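Local coordinates for DNMT2 (Spodoptera frugiperda, PDB 4H0N), which probably methylates a cytosine in the anticodon loop of tRNA(Asp) and probably cytosines in DNA, and here holds the cofactor product S-adenosyl-L-homocysteine, at residues V42-F47 and S299-P303; P150-V155 and N320-E326; L195-E200 and R283-E289; C259-A263 and L276-L280. The protein carries 3 engineered substitutions. All coordinates share one frame; numbering follows the deposited sequence.

Contact 1: residues V42-F47 and S299-P303; sequences VYKHNF and SYNLP
Asn46, on the last turn of helix 37-46, lays its carboxamide flat over one face of the Tyr300 ring, the two planes only 8° apart. Its CB comes first, 3.8 Å from Tyr300 CE1. With CG beside the backbone N and anti to the carbonyl carbon (chi1 -71°), the amide carbon lies over the CD1-CE1 side of the ring, and ND2 reaches the phenol end, 3.4 Å from Tyr300 CZ. From this stack both ends of the amide read the backbone of Asn301: OD1 accepts from Asn301 N at 3.0 Å, while ND2 donates to Asn301 O at 2.9 Å, with that oxygen in the amide plane. ND2 also donates to Val42 O, one turn back in its own helix. Next to it, Pro303 CG sits over one face of the His45 imidazole in a CH-pi contact, and Val42 CG1 packs on Leu302 CD2. The Tyr300 hydroxyl is bonded to Ile13 O, in a loop that probably binds the cofactor. One amide thus supplies donor, acceptor and flat face together, fastening a helix end to an irregular loop beside the cofactor pocket.

Contact 2: residues P150-V155 and N320-E326; sequences PSTVGV and NVKVISE
Val153 and Pro150 press against the first turn of helix 321-332, whose N-cap is Asn320. The loop 150-155 joins strands 141-148 and 161-168, the antiparallel pair at one end of the Rossmann-like methyltransferase sheet, so the contact seats that turn on the chain's last helix. In the first shell, Val153 splits its two methyls: CG2 meets Val323 CG2 at 3.9 Å, while CG1 lies along the aliphatic part of Lys322, 3.6 Å from Lys322 CG. Pro150 slides past the Asn320 amide, its CB 3.7 Å from Asn320 ND2, and Val155 CG1, its side chain coming head-on to that of Asn320, lies 4.0 Å from Asn320 ND2. No hydrogen bond crosses between the segments; the meeting is mostly of hydrocarbon.

The second shell fixes these groups. Pro150 O accepts from Val155 N and, weakly, from Val153 N, folding the loop so that Val153 and Val155 point at the helix while Pro150 lies along its start. Phe189 backs both Val153 and Glu326, and on the far side of the helix Ile324 packs on Met16 and on Leu116 of the central sheet. An alanine in place of Asn320 would probably leave Val323 N without its capping acceptor and open a gap against Pro150 and Val155. In the cap itself, Asn320 CG is anti to the backbone N (chi1 -179°), which swings the amide back over the helix start: OD1 takes a bond from Val323 N at 3.0 Å, nearly straight at 161°, and a weak one from Lys322 N.

Contact 3: residues L195-E200 and R283-E289; sequences LESIIE and RYFTPKE
Glu200 N points its hydrogen at Glu289 OE2 across 3.4 Å, a weak but fairly straight bond and the one hydrogen bond between loop 195-200 and segment 283-289. The carboxylate it meets is already gripped from its own side. Arg283 takes it end-on, NH1 to Glu289 OE1 at 2.8 Å on the syn lone pair and NH2 to Glu289 OE2 at 3.1 Å, while Thr286 N reaches OE1 from the anti side at 2.8 Å. In return Glu289 N donates to Thr286 OG1, completing a capping box; the loop following strand 161-168 is thereby tied to the start of helix 287-293. A glutamine in place of Glu289 would remove the negative charge, and Arg283 would probably be left without its counter-ion.

Hydrocarbon shields this salt bridge, Ile199 CG1 lying 3.7 Å from Glu289 OE2 and at the edge of the Arg283 guanidinium. The apolar contacts proper are Leu195 CD1 with Phe285 CZ, at 4.4 Å, and Ile198 with Met292 and Ile293 of helix 287-293.

Glu200 is poorly ordered, so its charge contacts are tentative. Lys288, with CG anti to the backbone N (chi1 -173°) and its chain extended, lays its methylenes against the Glu200 carboxylate; Glu200 OE1 stands 4.1 Å from Lys288 NZ, beyond a salt bridge. The same oxygen is 4.3 Å from Glu289 OE2, a proximity of like charges that Lys288 and Arg283 may help to offset.

Contact 4: residues C259-A263 and L276-L280; sequences CYAAA and LFKEL. Engineered in segment 259-263: Ala261 (natural residue Glu), Ala262 (natural residue Glu).
Tyr260 offers a ring face to the edge of Phe277 in a T-shaped pair, centroids 5.0 Å apart and planes at 81°. Phe277 CE1 stands over the centre of the tyrosine ring, with CZ beside it. The phenylalanine in turn carries a sulfur on one face: Cys259 SG sits 4.0 Å from the Phe277 centroid and 15° off the ring normal, shifted toward the rim on the CD1 side. Ala263 CB touches the ring at CE2.

Cys259 has SG anti to its own N (chi1 173°), which carries the sulfur into the space between the two helices. There it also touches Leu276 CB at 3.7 Å and Leu280 CD1 at 3.8 Å, and it comes within 3.2 Å of the backbone oxygen Leu276 O. On the flank, Leu276 CD1 meets the CB of Ala262, an engineered residue that replaces a glutamate, at 3.7 Å.

The contact joins the end of helix 253-262 to the end of helix 271-278, the next helix in the chain. It lies far from the cofactor, in a lobe whose position is consistent with the target recognition domain of C5-methyltransferases. Around it, Phe273 adds a further ring beside Phe277, and the Tyr260 hydroxyl bonds to Ala217 O, pinning the phenol end of the ring.

Much of the hold between the two helix ends is therefore dispersion, which needs a close fit, joined by contacts that depend on orientation: a ring edge set on a ring face, and a polarisable sulfur over another.

Overall arrangement
From the N terminus, contact 1 opens at helix 37-46 and closes the longest loop, at residues 299-303. Contact 2 starts inside that loop, at 150-155, but closes beyond it on helix 321-332, so the two cross. Contact 3 lies nested within both, returning from 195-200 to the start of helix 287-293, and contact 4 closes a short local loop inside contact 3. Contacts 1 and 2 tie C-terminal parts of the chain back to the central sheet and its helices. Contacts 1 and 3 touch through Leu302 and Pro287. Contact 4 lies well out, its centre about 39 Å from that of contact 1, and adjoins contact 3 only along the sequence.

Contact 1: residues V42-F47 and S299-P303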
loop_
_atom_site.group_PDB
_atom_site.type_symbol
_atom_site.label_atom_id
_atom_site.label_comp_id
_atom_site.label_asym_id
_atom_site.label_seq_id
_atom_site.Cartn_x
_atom_site.Cartn_y
_atom_site.Cartn_z
ATOM N N VAL A 42 -11.817 8.844 6.170
ATOM C CA VAL A 42 -11.739 7.406 6.369
ATOM C C VAL A 42 -10.859 7.105 7.571
ATOM O O VAL A 42 -11.176 6.241 8.389
ATOM C CB VAL A 42 -11.159 6.722 5.128
ATOM C CG1 VAL A 42 -10.879 5.253 5.404
ATOM C CG2 VAL A 42 -12.106 6.893 3.953
ATOM N N TYR A 43 -9.752 7.831 7.678
ATOM C CA TYR A 43 -8.831 7.657 8.795
ATOM C C TYR A 43 -9.521 7.999 10.114
ATOM O O TYR A 43 -9.368 7.281 11.101
ATOM C CB TYR A 43 -7.570 8.515 8.609
ATOM C CG TYR A 43 -6.480 8.252 9.632
ATOM C CD1 TYR A 43 -5.344 7.528 9.294
ATOM C CD2 TYR A 43 -6.587 8.726 10.935
ATOM C CE1 TYR A 43 -4.346 7.278 10.226
ATOM C CE2 TYR A 43 -5.602 8.477 11.873
ATOM C CZ TYR A 43 -4.479 7.753 11.517
ATOM O OH TYR A 43 -3.488 7.511 12.454
ATOM N N LYS A 44 -10.274 9.095 10.126
ATOM C CA LYS A 44 -10.945 9.545 11.343
ATOM C C LYS A 44 -12.015 8.555 11.781
ATOM O O LYS A 44 -12.323 8.427 12.965
ATOM C CB LYS A 44 -11.566 10.927 11.140
ATOM C CG LYS A 44 -10.947 12.007 12.014
ATOM C CD LYS A 44 -11.758 13.302 12.009
ATOM C CE LYS A 44 -13.116 13.130 12.679
ATOM N NZ LYS A 44 -14.181 12.677 11.732
ATOM N N HIS A 45 -12.577 7.853 10.807
ATOM C CA HIS A 45 -13.640 6.908 11.070
ATOM C C HIS A 45 -13.117 5.739 11.890
ATOM O O HIS A 45 -13.790 5.251 12.797
ATOM C CB HIS A 45 -14.238 6.411 9.755
ATOM C CG HIS A 45 -15.293 5.371 9.932
ATOM N ND1 HIS A 45 -16.581 5.675 10.330
ATOM C CD2 HIS A 45 -15.253 4.025 9.784
ATOM C CE1 HIS A 45 -17.284 4.560 10.409
ATOM N NE2 HIS A 45 -16.507 3.548 10.086
ATOM N N ASN A 46 -11.906 5.296 11.573
ATOM C CA ASN A 46 -11.334 4.137 12.243
ATOM C C ASN A 46 -10.478 4.490 13.446
ATOM O O ASN A 46 -10.248 3.654 14.322
ATOM C CB ASN A 46 -10.538 3.292 11.256
ATOM C CG ASN A 46 -11.427 2.574 10.276
ATOM O OD1 ASN A 46 -12.050 1.566 10.614
ATOM N ND2 ASN A 46 -11.506 3.094 9.055
ATOM N N PHE A 47 -10.007 5.732 13.485
ATOM C CA PHE A 47 -9.212 6.208 14.612
ATOM C C PHE A 47 -9.680 7.577 15.096
ATOM O O PHE A 47 -8.958 8.560 14.950
ATOM C CB PHE A 47 -7.734 6.286 14.225
ATOM C CG PHE A 47 -7.241 5.090 13.452
ATOM C CD1 PHE A 47 -7.040 3.872 14.086
ATOM C CD2 PHE A 47 -6.969 5.189 12.095
ATOM C CE1 PHE A 47 -6.586 2.772 13.381
ATOM C CE2 PHE A 47 -6.511 4.093 11.384
ATOM C CZ PHE A 47 -6.321 2.882 12.029
ATOM N N SER A 299 -12.017 -5.250 12.370
ATOM C CA SER A 299 -12.571 -4.072 13.028
ATOM C C SER A 299 -12.472 -2.852 12.117
ATOM O O SER A 299 -13.228 -1.889 12.265
ATOM C CB SER A 299 -11.866 -3.807 14.365
ATOM O OG SER A 299 -10.459 -3.991 14.267
ATOM N N TYR A 300 -11.540 -2.903 11.170
ATOM C CA TYR A 300 -11.357 -1.814 10.221
ATOM C C TYR A 300 -12.440 -1.862 9.158
ATOM O O TYR A 300 -12.561 -2.843 8.423
ATOM C CB TYR A 300 -9.980 -1.891 9.561
ATOM C CG TYR A 300 -9.597 -0.638 8.813
ATOM C CD1 TYR A 300 -8.753 0.301 9.389
ATOM C CD2 TYR A 300 -10.085 -0.385 7.534
ATOM C CE1 TYR A 300 -8.397 1.454 8.717
ATOM C CE2 TYR A 300 -9.733 0.769 6.850
ATOM C CZ TYR A 300 -8.888 1.685 7.450
ATOM O OH TYR A 300 -8.529 2.835 6.788
ATOM N N ASN A 301 -13.223 -0.792 9.082
ATOM C CA ASN A 301 -14.302 -0.705 8.115
ATOM C C ASN A 301 -14.308 0.641 7.414
ATOM O O ASN A 301 -13.794 1.625 7.945
ATOM C CB ASN A 301 -15.649 -0.952 8.794
ATOM C CG ASN A 301 -15.820 -2.396 9.241
ATOM O OD1 ASN A 301 -15.299 -3.323 8.612
ATOM N ND2 ASN A 301 -16.555 -2.593 10.331
ATOM N N LEU A 302 -14.884 0.679 6.217
ATOM C CA LEU A 302 -14.971 1.917 5.455
ATOM C C LEU A 302 -16.322 2.591 5.656
ATOM O O LEU A 302 -17.346 1.920 5.787
ATOM C CB LEU A 302 -14.732 1.658 3.964
ATOM C CG LEU A 302 -13.386 1.067 3.536
ATOM C CD1 LEU A 302 -13.312 0.981 2.018
ATOM C CD2 LEU A 302 -12.223 1.880 4.085
ATOM N N PRO A 303 -16.325 3.930 5.691
ATOM C CA PRO A 303 -17.575 4.693 5.737
ATOM C C PRO A 303 -18.435 4.434 4.502
ATOM O O PRO A 303 -17.924 4.421 3.381
ATOM C CB PRO A 303 -17.091 6.146 5.739
ATOM C CG PRO A 303 -15.720 6.086 6.332
ATOM C CD PRO A 303 -15.140 4.797 5.827
#

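Contact 2: residues P150-V155 and N320-E326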
loop_
_atom_site.group_PDB
_atom_site.type_symbol
_atom_site.label_atom_id
_atom_site.label_comp_id
_atom_site.label_asym_id
_atom_site.label_seq_id
_atom_site.Cartn_x
_atom_site.Cartn_y
_atom_site.Cartn_z
ATOM N N PRO A 150 4.153 -9.255 -0.580
ATOM C CA PRO A 150 3.364 -9.962 0.433
ATOM C C PRO A 150 3.287 -11.469 0.172
ATOM O O PRO A 150 2.947 -12.226 1.075
ATOM C CB PRO A 150 1.970 -9.343 0.281
ATOM C CG PRO A 150 2.197 -8.028 -0.318
ATOM C CD PRO A 150 3.380 -8.183 -1.226
ATOM N N SER A 151 3.585 -11.894 -1.051
ATOM C CA SER A 151 3.519 -13.309 -1.397
ATOM C C SER A 151 4.600 -14.123 -0.700
ATOM O O SER A 151 4.511 -15.347 -0.636
ATOM C CB SER A 151 3.594 -13.506 -2.912
ATOM O OG SER A 151 4.686 -12.797 -3.472
ATOM N N THR A 152 5.621 -13.452 -0.177
ATOM C CA THR A 152 6.654 -14.153 0.573
ATOM C C THR A 152 6.306 -14.153 2.056
ATOM O O THR A 152 6.796 -14.984 2.819
ATOM C CB THR A 152 8.063 -13.561 0.345
ATOM O OG1 THR A 152 8.226 -12.365 1.118
ATOM C CG2 THR A 152 8.288 -13.268 -1.137
ATOM N N VAL A 153 5.439 -13.229 2.451
ATOM C CA VAL A 153 4.945 -13.165 3.826
ATOM C C VAL A 153 3.650 -13.997 3.977
ATOM O O VAL A 153 2.826 -13.755 4.860
ATOM C CB VAL A 153 4.752 -11.682 4.273
ATOM C CG1 VAL A 153 4.608 -11.560 5.778
ATOM C CG2 VAL A 153 5.942 -10.854 3.829
ATOM N N GLY A 154 3.477 -14.984 3.105
ATOM C CA GLY A 154 2.341 -15.887 3.205
ATOM C C GLY A 154 0.995 -15.269 2.863
ATOM O O GLY A 154 -0.051 -15.803 3.231
ATOM N N VAL A 155 1.018 -14.148 2.152
ATOM C CA VAL A 155 -0.208 -13.476 1.740
ATOM C C VAL A 155 -0.387 -13.592 0.229
ATOM O O VAL A 155 0.515 -13.246 -0.528
ATOM C CB VAL A 155 -0.185 -12.000 2.158
ATOM C CG1 VAL A 155 -1.502 -11.322 1.818
ATOM C CG2 VAL A 155 0.109 -11.888 3.648
ATOM N N ASN A 320 0.240 -2.921 2.617
ATOM C CA ASN A 320 -0.076 -4.219 3.198
ATOM C C ASN A 320 0.279 -4.182 4.679
ATOM O O ASN A 320 1.446 -4.072 5.043
ATOM C CB ASN A 320 0.665 -5.358 2.503
ATOM C CG ASN A 320 0.324 -6.719 3.097
ATOM O OD1 ASN A 320 0.774 -7.066 4.193
ATOM N ND2 ASN A 320 -0.477 -7.495 2.376
ATOM N N VAL A 321 -0.739 -4.267 5.525
ATOM C CA VAL A 321 -0.564 -4.144 6.965
ATOM C C VAL A 321 0.380 -5.205 7.547
ATOM O O VAL A 321 1.120 -4.934 8.490
ATOM C CB VAL A 321 -1.943 -4.138 7.685
ATOM C CG1 VAL A 321 -1.797 -4.308 9.183
ATOM C CG2 VAL A 321 -2.689 -2.856 7.364
ATOM N N LYS A 322 0.380 -6.397 6.962
ATOM C CA LYS A 322 1.186 -7.498 7.491
ATOM C C LYS A 322 2.684 -7.307 7.289
ATOM O O LYS A 322 3.471 -7.492 8.215
ATOM C CB LYS A 322 0.740 -8.826 6.884
ATOM C CG LYS A 322 1.672 -9.982 7.162
ATOM C CD LYS A 322 0.907 -11.156 7.725
ATOM C CE LYS A 322 1.633 -12.459 7.440
ATOM N NZ LYS A 322 1.166 -13.585 8.294
ATOM N N VAL A 323 3.077 -6.942 6.076
ATOM C CA VAL A 323 4.486 -6.742 5.767
ATOM C C VAL A 323 5.115 -5.676 6.666
ATOM O O VAL A 323 6.227 -5.854 7.168
ATOM C CB VAL A 323 4.686 -6.365 4.287
ATOM C CG1 VAL A 323 6.154 -6.105 3.994
ATOM C CG2 VAL A 323 4.153 -7.469 3.390
ATOM N N ILE A 324 4.397 -4.579 6.886
ATOM C CA ILE A 324 4.929 -3.483 7.694
ATOM C C ILE A 324 5.050 -3.880 9.162
ATOM O O ILE A 324 6.018 -3.524 9.839
ATOM C CB ILE A 324 4.074 -2.213 7.551
ATOM C CG1 ILE A 324 4.167 -1.694 6.122
ATOM C CG2 ILE A 324 4.527 -1.131 8.522
ATOM C CD1 ILE A 324 3.408 -0.451 5.919
ATOM N N SER A 325 4.065 -4.631 9.638
ATOM C CA SER A 325 4.093 -5.155 10.990
ATOM C C SER A 325 5.346 -6.009 11.185
ATOM O O SER A 325 6.024 -5.919 12.215
ATOM C CB SER A 325 2.832 -5.970 11.256
ATOM O OG SER A 325 2.734 -6.324 12.623
ATOM N N GLU A 326 5.669 -6.819 10.183
ATOM C CA GLU A 326 6.872 -7.646 10.247
ATOM C C GLU A 326 8.172 -6.842 10.219
ATOM O O GLU A 326 9.148 -7.224 10.858
ATOM C CB GLU A 326 6.866 -8.709 9.145
ATOM C CG GLU A 326 5.802 -9.775 9.347
ATOM C CD GLU A 326 5.928 -10.482 10.688
ATOM O OE1 GLU A 326 7.043 -10.939 11.029
ATOM O OE2 GLU A 326 4.912 -10.572 11.409
#

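Contact 3: residues L195-E200 and R283-E289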
loop_
_atom_site.group_PDB
_atom_site.type_symbol
_atom_site.label_atom_id
_atom_site.label_comp_id
_atom_site.label_asym_id
_atom_site.label_seq_id
_atom_site.Cartn_x
_atom_site.Cartn_y
_atom_site.Cartn_z
ATOM N N LEU A 195 -7.684 -18.117 -1.161
ATOM C CA LEU A 195 -8.510 -16.933 -0.967
ATOM C C LEU A 195 -9.903 -17.235 -0.413
ATOM O O LEU A 195 -10.773 -16.371 -0.438
ATOM C CB LEU A 195 -8.643 -16.172 -2.282
ATOM C CG LEU A 195 -7.398 -15.509 -2.875
ATOM C CD1 LEU A 195 -7.649 -15.161 -4.336
ATOM C CD2 LEU A 195 -6.982 -14.264 -2.090
ATOM N N GLU A 196 -10.122 -18.447 0.086
ATOM C CA GLU A 196 -11.434 -18.807 0.611
ATOM C C GLU A 196 -11.756 -18.102 1.919
ATOM O O GLU A 196 -12.901 -17.706 2.146
ATOM C CB GLU A 196 -11.545 -20.310 0.819
ATOM C CG GLU A 196 -11.402 -21.112 -0.440
ATOM C CD GLU A 196 -11.838 -22.543 -0.252
ATOM O OE1 GLU A 196 -11.248 -23.433 -0.898
ATOM O OE2 GLU A 196 -12.773 -22.774 0.544
ATOM N N SER A 197 -10.748 -17.968 2.780
ATOM C CA SER A 197 -10.912 -17.321 4.079
ATOM C C SER A 197 -11.487 -15.925 3.905
ATOM O O SER A 197 -12.269 -15.449 4.730
ATOM C CB SER A 197 -9.574 -17.241 4.822
ATOM O OG SER A 197 -8.502 -17.661 3.995
ATOM N N ILE A 198 -11.104 -15.288 2.807
ATOM C CA ILE A 198 -11.520 -13.927 2.526
ATOM C C ILE A 198 -12.356 -13.842 1.242
ATOM O O ILE A 198 -11.888 -13.377 0.201
ATOM C CB ILE A 198 -10.299 -12.980 2.518
ATOM C CG1 ILE A 198 -9.218 -13.485 1.561
ATOM C CG2 ILE A 198 -9.696 -12.921 3.913
ATOM C CD1 ILE A 198 -7.903 -12.730 1.663
ATOM N N ILE A 199 -13.598 -14.314 1.340
ATOM C CA ILE A 199 -14.579 -14.217 0.263
ATOM C C ILE A 199 -15.963 -14.428 0.872
ATOM O O ILE A 199 -16.148 -15.300 1.726
ATOM C CB ILE A 199 -14.299 -15.231 -0.882
ATOM C CG1 ILE A 199 -13.629 -14.528 -2.065
ATOM C CG2 ILE A 199 -15.581 -15.898 -1.368
ATOM C CD1 ILE A 199 -12.772 -15.442 -2.899
ATOM N N GLU A 200 -16.922 -13.612 0.445
ATOM C CA GLU A 200 -18.274 -13.644 0.988
ATOM C C GLU A 200 -19.221 -14.295 -0.018
ATOM O O GLU A 200 -18.975 -14.238 -1.222
ATOM C CB GLU A 200 -18.711 -12.217 1.297
ATOM C CG GLU A 200 -17.770 -11.191 0.681
ATOM C CD GLU A 200 -17.502 -10.004 1.584
ATOM O OE1 GLU A 200 -16.467 -10.006 2.288
ATOM O OE2 GLU A 200 -18.321 -9.061 1.576
ATOM N N ARG A 283 -16.521 -10.892 -11.466
ATOM C CA ARG A 283 -16.816 -9.727 -10.646
ATOM C C ARG A 283 -15.540 -9.190 -10.034
ATOM O O ARG A 283 -14.541 -9.899 -9.942
ATOM C CB ARG A 283 -17.783 -10.090 -9.523
ATOM C CG ARG A 283 -17.153 -10.922 -8.418
ATOM C CD ARG A 283 -17.853 -10.653 -7.100
ATOM N NE ARG A 283 -17.591 -11.684 -6.099
ATOM C CZ ARG A 283 -16.646 -11.600 -5.171
ATOM N NH1 ARG A 283 -15.857 -10.533 -5.117
ATOM N NH2 ARG A 283 -16.488 -12.587 -4.301
ATOM N N TYR A 284 -15.576 -7.935 -9.609
ATOM C CA TYR A 284 -14.458 -7.355 -8.885
ATOM C C TYR A 284 -14.430 -7.847 -7.438
ATOM O O TYR A 284 -15.432 -8.347 -6.922
ATOM C CB TYR A 284 -14.551 -5.834 -8.907
ATOM C CG TYR A 284 -14.502 -5.239 -10.293
ATOM C CD1 TYR A 284 -13.325 -5.239 -11.031
ATOM C CD2 TYR A 284 -15.631 -4.661 -10.863
ATOM C CE1 TYR A 284 -13.273 -4.689 -12.299
ATOM C CE2 TYR A 284 -15.591 -4.109 -12.132
ATOM C CZ TYR A 284 -14.411 -4.127 -12.845
ATOM O OH TYR A 284 -14.372 -3.573 -14.105
ATOM N N PHE A 285 -13.277 -7.721 -6.789
ATOM C CA PHE A 285 -13.223 -7.916 -5.349
ATOM C C PHE A 285 -13.906 -6.718 -4.696
ATOM O O PHE A 285 -13.785 -5.591 -5.180
ATOM C CB PHE A 285 -11.776 -8.043 -4.860
ATOM C CG PHE A 285 -11.099 -9.331 -5.266
ATOM C CD1 PHE A 285 -11.385 -10.521 -4.608
ATOM C CD2 PHE A 285 -10.168 -9.351 -6.295
ATOM C CE1 PHE A 285 -10.765 -11.708 -4.979
ATOM C CE2 PHE A 285 -9.543 -10.533 -6.671
ATOM C CZ PHE A 285 -9.840 -11.712 -6.013
ATOM N N THR A 286 -14.642 -6.959 -3.617
ATOM C CA THR A 286 -15.279 -5.874 -2.880
ATOM C C THR A 286 -14.219 -5.160 -2.051
ATOM O O THR A 286 -13.194 -5.763 -1.723
ATOM C CB THR A 286 -16.355 -6.399 -1.921
ATOM O OG1 THR A 286 -15.720 -6.929 -0.751
ATOM C CG2 THR A 286 -17.198 -7.471 -2.589
ATOM N N PRO A 287 -14.454 -3.876 -1.711
ATOM C CA PRO A 287 -13.528 -3.109 -0.867
ATOM C C PRO A 287 -13.169 -3.848 0.416
ATOM O O PRO A 287 -12.037 -3.757 0.894
ATOM C CB PRO A 287 -14.335 -1.856 -0.533
ATOM C CG PRO A 287 -15.196 -1.656 -1.729
ATOM C CD PRO A 287 -15.577 -3.040 -2.181
ATOM N N LYS A 288 -14.142 -4.578 0.953
ATOM C CA LYS A 288 -13.966 -5.388 2.151
ATOM C C LYS A 288 -12.949 -6.501 1.912
ATOM O O LYS A 288 -12.046 -6.720 2.721
ATOM C CB LYS A 288 -15.315 -5.981 2.555
ATOM C CG LYS A 288 -15.335 -6.722 3.874
ATOM C CD LYS A 288 -16.749 -7.196 4.180
ATOM C CE LYS A 288 -16.817 -7.977 5.480
ATOM N NZ LYS A 288 -18.194 -8.481 5.738
ATOM N N GLU A 289 -13.103 -7.197 0.790
ATOM C CA GLU A 289 -12.197 -8.277 0.427
ATOM C C GLU A 289 -10.781 -7.766 0.191
ATOM O O GLU A 289 -9.812 -8.370 0.641
ATOM C CB GLU A 289 -12.720 -9.023 -0.802
ATOM C CG GLU A 289 -13.857 -9.990 -0.487
ATOM C CD GLU A 289 -14.720 -10.328 -1.700
ATOM O OE1 GLU A 289 -14.661 -9.598 -2.719
ATOM O OE2 GLU A 289 -15.465 -11.330 -1.625
#

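Contact 4: residues C259-A263 and L276-L280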
loop_
_atom_site.group_PDB
_atom_site.type_symbol
_atom_site.label_atom_id
_atom_site.label_comp_id
_atom_site.label_asym_id
_atom_site.label_seq_id
_atom_site.Cartn_x
_atom_site.Cartn_y
_atom_site.Cartn_z
ATOM N N CYS A 259 -14.824 -21.003 -22.234
ATOM C CA CYS A 259 -15.384 -19.739 -22.683
ATOM C C CYS A 259 -14.360 -18.972 -23.503
ATOM O O CYS A 259 -14.669 -18.473 -24.585
ATOM C CB CYS A 259 -15.824 -18.895 -21.491
ATOM S SG CYS A 259 -16.355 -17.221 -21.922
ATOM N N TYR A 260 -13.139 -18.891 -22.984
ATOM C CA TYR A 260 -12.048 -18.222 -23.683
ATOM C C TYR A 260 -11.797 -18.830 -25.059
ATOM O O TYR A 260 -11.491 -18.113 -26.010
ATOM C CB TYR A 260 -10.766 -18.267 -22.851
ATOM C CG TYR A 260 -10.525 -17.028 -22.021
ATOM C CD1 TYR A 260 -9.972 -15.889 -22.586
ATOM C CD2 TYR A 260 -10.842 -16.999 -20.670
ATOM C CE1 TYR A 260 -9.747 -14.750 -21.831
ATOM C CE2 TYR A 260 -10.619 -15.869 -19.907
ATOM C CZ TYR A 260 -10.072 -14.748 -20.491
ATOM O OH TYR A 260 -9.848 -13.623 -19.733
ATOM N N ALA A 261 -11.926 -20.150 -25.158
ATOM C CA ALA A 261 -11.744 -20.848 -26.425
ATOM C C ALA A 261 -12.891 -20.547 -27.383
ATOM O O ALA A 261 -12.673 -20.266 -28.561
ATOM C CB ALA A 261 -11.632 -22.344 -26.193
ATOM N N ALA A 262 -14.116 -20.616 -26.870
ATOM C CA ALA A 262 -15.296 -20.345 -27.679
ATOM C C ALA A 262 -15.322 -18.883 -28.123
ATOM O O ALA A 262 -15.792 -18.567 -29.212
ATOM C CB ALA A 262 -16.556 -20.702 -26.909
ATOM N N ALA A 263 -14.800 -17.997 -27.281
ATOM C CA ALA A 263 -14.721 -16.580 -27.616
ATOM C C ALA A 263 -13.603 -16.303 -28.612
ATOM O O ALA A 263 -13.543 -15.223 -29.197
ATOM C CB ALA A 263 -14.519 -15.752 -26.369
ATOM N N LEU A 276 -20.640 -14.658 -24.067
ATOM C CA LEU A 276 -19.946 -15.794 -23.478
ATOM C C LEU A 276 -19.277 -15.409 -22.159
ATOM O O LEU A 276 -19.280 -16.181 -21.203
ATOM C CB LEU A 276 -18.918 -16.362 -24.457
ATOM C CG LEU A 276 -19.485 -16.853 -25.789
ATOM C CD1 LEU A 276 -18.408 -17.534 -26.618
ATOM C CD2 LEU A 276 -20.661 -17.786 -25.552
ATOM N N PHE A 277 -18.710 -14.208 -22.109
ATOM C CA PHE A 277 -18.063 -13.724 -20.897
ATOM C C PHE A 277 -19.058 -13.208 -19.867
ATOM O O PHE A 277 -18.754 -13.168 -18.677
ATOM C CB PHE A 277 -17.039 -12.640 -21.229
ATOM C CG PHE A 277 -15.784 -13.177 -21.833
ATOM C CD1 PHE A 277 -14.834 -13.798 -21.041
ATOM C CD2 PHE A 277 -15.556 -13.079 -23.193
ATOM C CE1 PHE A 277 -13.677 -14.307 -21.591
ATOM C CE2 PHE A 277 -14.403 -13.585 -23.749
ATOM C CZ PHE A 277 -13.460 -14.201 -22.947
ATOM N N LYS A 278 -20.238 -12.806 -20.328
ATOM C CA LYS A 278 -21.296 -12.365 -19.430
ATOM C C LYS A 278 -21.728 -13.503 -18.505
ATOM O O LYS A 278 -22.093 -13.267 -17.350
ATOM C CB LYS A 278 -22.495 -11.847 -20.228
ATOM C CG LYS A 278 -22.757 -10.353 -20.100
ATOM C CD LYS A 278 -24.021 -10.081 -19.297
ATOM C CE LYS A 278 -25.180 -10.923 -19.812
ATOM N NZ LYS A 278 -26.488 -10.572 -19.187
ATOM N N GLU A 279 -21.666 -14.734 -19.008
ATOM C CA GLU A 279 -22.149 -15.896 -18.264
ATOM C C GLU A 279 -21.064 -16.578 -17.434
ATOM O O GLU A 279 -21.268 -17.680 -16.917
ATOM C CB GLU A 279 -22.845 -16.899 -19.196
ATOM C CG GLU A 279 -21.966 -17.493 -20.291
ATOM C CD GLU A 279 -22.777 -18.120 -21.421
ATOM O OE1 GLU A 279 -23.580 -17.396 -22.051
ATOM O OE2 GLU A 279 -22.613 -19.331 -21.684
ATOM N N LEU A 280 -19.919 -15.913 -17.305
ATOM C CA LEU A 280 -18.861 -16.364 -16.408
ATOM C C LEU A 280 -19.015 -15.759 -15.011
ATOM O O LEU A 280 -18.303 -16.140 -14.088
ATOM C CB LEU A 280 -17.478 -16.025 -16.979
ATOM C CG LEU A 280 -16.848 -17.073 -17.898
ATOM C CD1 LEU A 280 -15.411 -16.696 -18.243
ATOM C CD2 LEU A 280 -16.915 -18.449 -17.246
#